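Local coordinates for protein 5'-deoxynucleotidase (Archaeoglobus fulgidus, PDB 1YNB) that probably hydrolyses 2'-deoxyribonucleoside 5'-monophosphates to the deoxyribonucleoside and phosphate, as a metal-dependent homodimeric phosphatase of the HD-domain family, at residues V118-F130 with V149-L163. Sequence-based numbering, arbitrary orientation.
Sequences VYVSDADKLELAF and VELKTDAAKEIYRVL
D122 meets K152 and T153 through its buried carboxylate, which grips the turn leading into helix 154-166. D122 OD1 accepts the backbone N of K152 through its syn lone pair, nearly straight at 171°, and D122 OD2 takes T153 N likewise on the syn side at 2.7 Å. T153 OG1 donates to the same OD2 nearly along the C-O bond, and as N-cap it accepts from A156 N at 3.1 Å; with OG1 held between the backbone N and the carbonyl carbon, the hydroxyl is placed to give one bond and take the other. With an alanine here instead of the aspartate, the two amides and the T153 hydroxyl are likely to lose their shared carboxylate, leaving the turn less firmly held. One turn on, K125 NZ donates to E150 O; the 2.5 Å separation is very short, its exact length doubtful.

The two methyls of L126 divide the apolar packing: CD1 meets I159 CG2 at 3.8 Å, CD2 lies 3.7 Å from Y160 CB. L163 CG sits over one face of the F130 ring, 11° off its normal, a CH-pi contact, while I159 CG2 meets the ring edge near its plane.

The axes of segments 118-130 and 154-163 run nearly parallel (11°), 10.1 Å apart at closest approach. Helix 117-135 also carries D124, which converges with H42, H74 and D75, consistent with an HD-domain metal site, though no metal is bound to them here. It packs on helix 39-56 through D122 and A123, with helix 154-166 alongside; the rings of F130 and H15 of the second subunit form an edge-to-face pair.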
# COMPACT_ATOMS: atom_id res chain seq x y z
N VAL A 118 2.67 -26.20 -9.85
CA VAL A 118 4.02 -25.79 -10.20
C VAL A 118 4.12 -24.28 -10.35
O VAL A 118 5.13 -23.70 -9.98
CB VAL A 118 4.54 -26.47 -11.48
CG1 VAL A 118 5.87 -25.90 -11.86
CG2 VAL A 118 4.74 -27.96 -11.22
N TYR A 119 3.08 -23.64 -10.87
CA TYR A 119 3.13 -22.18 -10.99
C TYR A 119 3.07 -21.55 -9.59
O TYR A 119 3.69 -20.52 -9.34
CB TYR A 119 1.98 -21.64 -11.84
CG TYR A 119 2.04 -22.11 -13.27
CD1 TYR A 119 3.15 -21.81 -14.08
CD2 TYR A 119 1.03 -22.92 -13.81
CE1 TYR A 119 3.26 -22.32 -15.37
CE2 TYR A 119 1.13 -23.42 -15.11
CZ TYR A 119 2.25 -23.12 -15.88
OH TYR A 119 2.40 -23.66 -17.14
N VAL A 120 2.31 -22.17 -8.68
CA VAL A 120 2.19 -21.66 -7.33
C VAL A 120 3.54 -21.78 -6.63
O VAL A 120 4.00 -20.83 -5.97
CB VAL A 120 1.12 -22.43 -6.52
CG1 VAL A 120 1.03 -21.89 -5.08
CG2 VAL A 120 -0.24 -22.27 -7.21
N SER A 121 4.17 -22.93 -6.79
CA SER A 121 5.47 -23.19 -6.16
C SER A 121 6.53 -22.20 -6.64
O SER A 121 7.26 -21.64 -5.82
CB SER A 121 5.94 -24.62 -6.47
OG SER A 121 7.12 -24.92 -5.73
N ASP A 122 6.63 -22.00 -7.95
CA ASP A 122 7.60 -21.07 -8.52
C ASP A 122 7.27 -19.62 -8.10
O ASP A 122 8.18 -18.81 -7.83
CB ASP A 122 7.60 -21.12 -10.04
CG ASP A 122 8.58 -22.17 -10.62
OD1 ASP A 122 9.23 -22.94 -9.88
OD2 ASP A 122 8.69 -22.19 -11.85
N ALA A 123 5.98 -19.29 -8.08
CA ALA A 123 5.57 -17.92 -7.72
C ALA A 123 5.92 -17.57 -6.28
O ALA A 123 6.30 -16.42 -6.00
CB ALA A 123 4.04 -17.73 -7.97
N ASP A 124 5.77 -18.54 -5.38
CA ASP A 124 6.06 -18.41 -3.94
C ASP A 124 7.55 -18.05 -3.83
O ASP A 124 7.92 -17.06 -3.18
CB ASP A 124 5.80 -19.77 -3.26
CG ASP A 124 6.22 -19.80 -1.80
OD1 ASP A 124 6.55 -20.89 -1.30
OD2 ASP A 124 6.20 -18.74 -1.11
N LYS A 125 8.40 -18.84 -4.47
CA LYS A 125 9.85 -18.58 -4.44
C LYS A 125 10.28 -17.30 -5.17
O LYS A 125 11.19 -16.58 -4.75
CB LYS A 125 10.60 -19.77 -5.06
CG LYS A 125 10.39 -21.05 -4.30
CD LYS A 125 11.20 -22.14 -5.01
CE LYS A 125 10.62 -23.52 -4.82
NZ LYS A 125 11.18 -24.37 -5.94
N LEU A 126 9.66 -17.00 -6.30
CA LEU A 126 10.01 -15.78 -7.01
C LEU A 126 9.59 -14.56 -6.19
O LEU A 126 10.30 -13.55 -6.22
CB LEU A 126 9.30 -15.66 -8.37
CG LEU A 126 10.07 -15.95 -9.66
CD1 LEU A 126 9.19 -15.46 -10.83
CD2 LEU A 126 11.44 -15.23 -9.70
N GLU A 127 8.42 -14.63 -5.55
CA GLU A 127 7.94 -13.50 -4.74
C GLU A 127 9.01 -13.20 -3.65
O GLU A 127 9.38 -12.02 -3.37
CB GLU A 127 6.60 -13.81 -4.11
CG GLU A 127 5.78 -12.56 -3.69
CD GLU A 127 6.36 -11.81 -2.47
OE1 GLU A 127 6.77 -12.46 -1.47
OE2 GLU A 127 6.37 -10.55 -2.52
N LEU A 128 9.45 -14.27 -3.01
CA LEU A 128 10.49 -14.16 -1.97
C LEU A 128 11.76 -13.54 -2.53
O LEU A 128 12.35 -12.64 -1.90
CB LEU A 128 10.81 -15.56 -1.39
CG LEU A 128 12.00 -15.65 -0.42
CD1 LEU A 128 11.71 -14.89 0.89
CD2 LEU A 128 12.18 -17.09 -0.10
N ALA A 129 12.20 -13.98 -3.72
CA ALA A 129 13.40 -13.40 -4.32
C ALA A 129 13.20 -11.89 -4.60
O ALA A 129 14.09 -11.08 -4.35
CB ALA A 129 13.79 -14.14 -5.65
N PHE A 130 12.04 -11.50 -5.13
CA PHE A 130 11.80 -10.07 -5.37
C PHE A 130 11.85 -9.29 -4.03
O PHE A 130 12.43 -8.19 -3.98
CB PHE A 130 10.41 -9.82 -6.00
CG PHE A 130 10.44 -9.79 -7.49
CD1 PHE A 130 10.46 -10.98 -8.23
CD2 PHE A 130 10.46 -8.57 -8.16
CE1 PHE A 130 10.48 -10.93 -9.65
CE2 PHE A 130 10.49 -8.50 -9.54
CZ PHE A 130 10.49 -9.70 -10.31
N VAL A 149 18.05 -19.82 -5.87
CA VAL A 149 16.64 -20.18 -5.86
C VAL A 149 16.42 -21.22 -6.92
O VAL A 149 16.83 -21.05 -8.07
CB VAL A 149 15.75 -18.96 -6.16
CG1 VAL A 149 14.29 -19.39 -6.32
CG2 VAL A 149 15.87 -17.98 -5.02
N GLU A 150 15.78 -22.32 -6.52
CA GLU A 150 15.49 -23.42 -7.42
C GLU A 150 14.08 -23.28 -7.97
O GLU A 150 13.12 -23.57 -7.28
CB GLU A 150 15.60 -24.75 -6.66
CG GLU A 150 16.88 -24.95 -5.86
CD GLU A 150 18.14 -25.03 -6.72
OE1 GLU A 150 19.11 -25.71 -6.31
OE2 GLU A 150 18.17 -24.40 -7.81
N LEU A 151 13.96 -22.82 -9.21
CA LEU A 151 12.67 -22.65 -9.84
C LEU A 151 12.52 -23.81 -10.81
O LEU A 151 13.53 -24.36 -11.25
CB LEU A 151 12.62 -21.33 -10.59
CG LEU A 151 12.76 -20.11 -9.65
CD1 LEU A 151 13.07 -18.86 -10.45
CD2 LEU A 151 11.49 -19.95 -8.82
N LYS A 152 11.28 -24.17 -11.14
CA LYS A 152 11.03 -25.29 -12.04
C LYS A 152 10.67 -24.87 -13.45
O LYS A 152 11.09 -25.53 -14.41
CB LYS A 152 9.89 -26.17 -11.50
CG LYS A 152 10.05 -26.72 -10.09
CD LYS A 152 8.74 -27.42 -9.70
CE LYS A 152 8.53 -27.53 -8.18
NZ LYS A 152 7.08 -27.75 -7.81
N THR A 153 9.91 -23.79 -13.61
CA THR A 153 9.49 -23.37 -14.95
C THR A 153 10.44 -22.44 -15.68
O THR A 153 11.17 -21.67 -15.06
CB THR A 153 8.09 -22.72 -14.94
OG1 THR A 153 8.15 -21.39 -14.37
CG2 THR A 153 7.13 -23.56 -14.14
N ASP A 154 10.45 -22.53 -17.01
CA ASP A 154 11.32 -21.68 -17.79
C ASP A 154 10.92 -20.22 -17.65
O ASP A 154 11.75 -19.33 -17.75
CB ASP A 154 11.27 -22.05 -19.27
CG ASP A 154 12.01 -23.36 -19.59
OD1 ASP A 154 12.77 -23.89 -18.73
OD2 ASP A 154 11.82 -23.84 -20.73
N ALA A 155 9.62 -19.98 -17.47
CA ALA A 155 9.13 -18.61 -17.34
C ALA A 155 9.67 -17.99 -16.04
O ALA A 155 10.09 -16.83 -16.02
CB ALA A 155 7.61 -18.59 -17.32
N ALA A 156 9.64 -18.77 -14.97
CA ALA A 156 10.11 -18.30 -13.67
C ALA A 156 11.63 -18.08 -13.77
O ALA A 156 12.16 -17.08 -13.29
CB ALA A 156 9.77 -19.32 -12.58
N LYS A 157 12.34 -19.01 -14.41
CA LYS A 157 13.79 -18.87 -14.53
C LYS A 157 14.18 -17.61 -15.30
O LYS A 157 15.14 -16.93 -14.95
CB LYS A 157 14.39 -20.12 -15.21
CG LYS A 157 14.47 -21.33 -14.28
CD LYS A 157 14.90 -22.58 -15.06
CE LYS A 157 14.90 -23.83 -14.16
NZ LYS A 157 15.14 -25.08 -14.97
N GLU A 158 13.43 -17.27 -16.34
CA GLU A 158 13.74 -16.09 -17.13
C GLU A 158 13.51 -14.81 -16.31
O GLU A 158 14.35 -13.89 -16.29
CB GLU A 158 12.87 -16.11 -18.41
CG GLU A 158 13.10 -14.95 -19.40
CD GLU A 158 12.50 -15.20 -20.82
OE1 GLU A 158 11.47 -15.92 -20.96
OE2 GLU A 158 13.05 -14.64 -21.80
N ILE A 159 12.37 -14.75 -15.62
CA ILE A 159 12.05 -13.57 -14.79
C ILE A 159 13.11 -13.43 -13.68
O ILE A 159 13.58 -12.34 -13.39
CB ILE A 159 10.65 -13.73 -14.16
CG1 ILE A 159 9.59 -13.55 -15.24
CG2 ILE A 159 10.40 -12.65 -13.07
CD1 ILE A 159 8.20 -13.80 -14.70
N TYR A 160 13.45 -14.53 -13.05
CA TYR A 160 14.45 -14.54 -11.98
C TYR A 160 15.80 -14.03 -12.52
O TYR A 160 16.49 -13.22 -11.88
CB TYR A 160 14.61 -15.96 -11.45
CG TYR A 160 15.66 -16.12 -10.39
CD1 TYR A 160 15.53 -15.51 -9.15
CD2 TYR A 160 16.81 -16.88 -10.64
CE1 TYR A 160 16.51 -15.64 -8.18
CE2 TYR A 160 17.82 -17.02 -9.65
CZ TYR A 160 17.65 -16.39 -8.43
OH TYR A 160 18.61 -16.55 -7.43
N ARG A 161 16.20 -14.52 -13.69
CA ARG A 161 17.48 -14.09 -14.26
C ARG A 161 17.53 -12.58 -14.42
O ARG A 161 18.53 -11.94 -14.09
CB ARG A 161 17.74 -14.79 -15.62
CG ARG A 161 19.07 -14.34 -16.23
CD ARG A 161 19.41 -15.02 -17.53
NE ARG A 161 20.74 -14.61 -17.99
CZ ARG A 161 21.23 -14.91 -19.20
NH1 ARG A 161 20.51 -15.63 -20.05
NH2 ARG A 161 22.45 -14.51 -19.55
N VAL A 162 16.45 -11.98 -14.95
CA VAL A 162 16.43 -10.53 -15.13
C VAL A 162 16.37 -9.81 -13.78
O VAL A 162 17.01 -8.77 -13.61
CB VAL A 162 15.26 -10.09 -16.06
CG1 VAL A 162 15.16 -8.56 -16.16
CG2 VAL A 162 15.53 -10.66 -17.47
N LEU A 163 15.60 -10.36 -12.82
CA LEU A 163 15.49 -9.77 -11.48
C LEU A 163 16.91 -9.60 -10.91
O LEU A 163 17.26 -8.54 -10.38
CB LEU A 163 14.76 -10.72 -10.52
CG LEU A 163 14.08 -10.36 -9.18
CD1 LEU A 163 14.44 -11.43 -8.13
CD2 LEU A 163 14.31 -8.93 -8.75